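Local coordinates for monosaccharide-transporting ATPase (Actinobacillus succinogenes, PDB 5DTE), which binds D-allose in its cleft and probably serves, despite its ATPase name, as the periplasmic sugar-binding component of an ABC transporter, at residues A[47-51]-A[273-277]. Numbering follows the deposited sequence.
Sequences GAEET and KKQVA
Gly47 and Lys273 bring two helices together where their backbones lie nearest, with CA atoms 4.7 Å apart. The lysine chain runs over the glycine, its CD 3.4 Å from Gly47 CA, in the space a CB at position 47 would need; glycine suits the place because it has no side chain. The local axes, 8.8 Å apart at closest approach, cross at -47°.

Small side chains fill the rest of the interface. Val276 turns both methyls to Ala48: at chi1 64° CG1 lies between the backbone N and the carbonyl carbon, 4.0 Å from Ala48 N, while CG2 is anti to the valine N and reaches Ala48 CB at 3.7 Å. The small methyl of Ala48 is consistent with the close approach of the branched valine. One turn on, Thr51 OG1 sits 3.7 Å from Ala277 CB, a van der Waals contact between two short side chains.

The charged contact lies at the more open margin. Lys273 bends at chi2 (-134°) and is then extended, which carries its ammonium past Gly47 toward Glu50. NZ forms a long salt bridge, 3.8 Å from Glu50 OE2, and also hydrogen-bonds Gln46 OE1, so the same long chain offers methylenes to the glycine and its charge to polar groups beyond.

The contact joins helices 39-54 and 272-287, which belong to the lobe built on the six-stranded parallel sheet, one of two lobes in this periplasmic binding protein fold. Val276 also touches Met44 of the first helix and Leu115 of strand 112-115, tying the helix pair to the sheet; its side chain lies about 12 Å from the bound D-allose.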
ATOM      1  N   GLY A  47      -3.787 -14.298   3.675  1.00 24.63           N
ATOM      2  CA  GLY A  47      -2.602 -14.591   4.460  1.00 19.84           C
ATOM      3  C   GLY A  47      -2.851 -14.447   5.950  1.00 20.61           C
ATOM      4  O   GLY A  47      -2.260 -15.160   6.758  1.00 34.29           O
ATOM      5  N   ALA A  48      -3.730 -13.524   6.313  1.00 12.40           N
ATOM      6  CA  ALA A  48      -4.094 -13.307   7.715  1.00 18.10           C
ATOM      7  C   ALA A  48      -4.775 -14.527   8.293  1.00 24.13           C
ATOM      8  O   ALA A  48      -4.574 -14.864   9.454  1.00 34.31           O
ATOM      9  CB  ALA A  48      -5.008 -12.076   7.864  1.00 15.46           C
ATOM     10  N   GLU A  49      -5.601 -15.177   7.481  1.00 24.61           N
ATOM     11  CA  GLU A  49      -6.389 -16.307   7.947  1.00 25.71           C
ATOM     12  C   GLU A  49      -5.561 -17.597   7.990  1.00 29.73           C
ATOM     13  O   GLU A  49      -5.787 -18.464   8.837  1.00 37.22           O
ATOM     14  CB  GLU A  49      -7.627 -16.465   7.074  1.00  7.82           C
ATOM     15  CG  GLU A  49      -8.626 -15.353   7.316  1.00 32.02           C
ATOM     16  CD  GLU A  49      -9.863 -15.464   6.444  1.00 53.97           C
ATOM     17  OE1 GLU A  49      -9.945 -16.403   5.617  1.00 62.64           O
ATOM     18  OE2 GLU A  49     -10.755 -14.598   6.584  1.00 61.25           O
ATOM     19  N   GLU A  50      -4.586 -17.701   7.095  1.00 22.33           N
ATOM     20  CA  GLU A  50      -3.603 -18.768   7.155  1.00 19.29           C
ATOM     21  C   GLU A  50      -2.732 -18.691   8.412  1.00 26.39           C
ATOM     22  O   GLU A  50      -2.434 -19.709   9.026  1.00 36.03           O
ATOM     23  CB  GLU A  50      -2.728 -18.730   5.918  1.00 14.43           C
ATOM     24  CG  GLU A  50      -3.476 -18.987   4.637  1.00 15.93           C
ATOM     25  CD  GLU A  50      -2.686 -18.533   3.415  1.00 37.75           C
ATOM     26  OE1 GLU A  50      -1.600 -17.934   3.591  1.00 36.16           O
ATOM     27  OE2 GLU A  50      -3.162 -18.754   2.279  1.00 53.50           O
ATOM     28  N   THR A  51      -2.315 -17.488   8.787  1.00 27.63           N
ATOM     29  CA  THR A  51      -1.536 -17.299  10.012  1.00 25.32           C
ATOM     30  C   THR A  51      -2.417 -17.540  11.246  1.00 16.04           C
ATOM     31  O   THR A  51      -1.957 -18.047  12.268  1.00 12.42           O
ATOM     32  CB  THR A  51      -0.898 -15.869  10.052  1.00 17.20           C
ATOM     33  OG1 THR A  51       0.217 -15.811   9.156  1.00 20.62           O
ATOM     34  CG2 THR A  51      -0.432 -15.474  11.450  1.00  6.41           C
ATOM     35  N   LYS A 273       1.314 -10.584   2.993  1.00 30.65           N
ATOM     36  CA  LYS A 273       1.060 -11.699   3.901  1.00 18.83           C
ATOM     37  C   LYS A 273       2.057 -11.688   5.039  1.00 23.93           C
ATOM     38  O   LYS A 273       1.679 -11.942   6.175  1.00 23.05           O
ATOM     39  CB  LYS A 273       1.126 -13.033   3.165  1.00 18.42           C
ATOM     40  CG  LYS A 273       0.321 -13.060   1.879  1.00 25.27           C
ATOM     41  CD  LYS A 273      -0.513 -14.307   1.770  1.00 14.39           C
ATOM     42  CE  LYS A 273      -1.282 -14.348   0.467  1.00 24.24           C
ATOM     43  NZ  LYS A 273      -2.073 -15.608   0.360  1.00 29.88           N
ATOM     44  N   LYS A 274       3.325 -11.393   4.730  1.00 26.50           N
ATOM     45  CA  LYS A 274       4.381 -11.285   5.741  1.00 19.24           C
ATOM     46  C   LYS A 274       4.101 -10.124   6.699  1.00 29.09           C
ATOM     47  O   LYS A 274       4.277 -10.244   7.917  1.00 23.01           O
ATOM     48  CB  LYS A 274       5.738 -11.098   5.081  1.00 14.14           C
ATOM     49  CG  LYS A 274       6.910 -10.980   6.068  1.00 25.91           C
ATOM     50  CD  LYS A 274       8.263 -10.869   5.322  1.00 34.34           C
ATOM     51  CE  LYS A 274       9.444 -10.422   6.208  1.00 27.00           C
ATOM     52  NZ  LYS A 274       9.782 -11.380   7.275  1.00 16.25           N
ATOM     53  N   GLN A 275       3.665  -9.001   6.136  1.00 30.13           N
ATOM     54  CA  GLN A 275       3.240  -7.861   6.935  1.00 31.33           C
ATOM     55  C   GLN A 275       2.210  -8.253   7.992  1.00 35.54           C
ATOM     56  O   GLN A 275       2.469  -8.179   9.192  1.00 34.35           O
ATOM     57  CB  GLN A 275       2.644  -6.780   6.047  1.00 31.18           C
ATOM     58  CG  GLN A 275       3.644  -5.960   5.277  1.00 33.43           C
ATOM     59  CD  GLN A 275       3.030  -4.670   4.740  1.00 32.51           C
ATOM     60  OE1 GLN A 275       2.039  -4.155   5.273  1.00 22.33           O
ATOM     61  NE2 GLN A 275       3.622  -4.142   3.686  1.00 36.90           N
ATOM     62  N   VAL A 276       1.034  -8.670   7.537  1.00 35.93           N
ATOM     63  CA  VAL A 276      -0.050  -8.997   8.450  1.00 28.41           C
ATOM     64  C   VAL A 276       0.312 -10.211   9.311  1.00 29.21           C
ATOM     65  O   VAL A 276      -0.243 -10.400  10.384  1.00 28.54           O
ATOM     66  CB  VAL A 276      -1.355  -9.250   7.686  1.00 19.88           C
ATOM     67  CG1 VAL A 276      -1.225 -10.468   6.787  1.00 23.17           C
ATOM     68  CG2 VAL A 276      -2.530  -9.378   8.648  1.00 17.89           C
ATOM     69  N   ALA A 277       1.266 -11.020   8.856  1.00 28.26           N
ATOM     70  CA  ALA A 277       1.762 -12.100   9.696  1.00 17.19           C
ATOM     71  C   ALA A 277       2.540 -11.500  10.848  1.00 20.48           C
ATOM     72  O   ALA A 277       2.295 -11.854  11.996  1.00 34.11           O
ATOM     73  CB  ALA A 277       2.618 -13.063   8.916  1.00 14.06           C
TER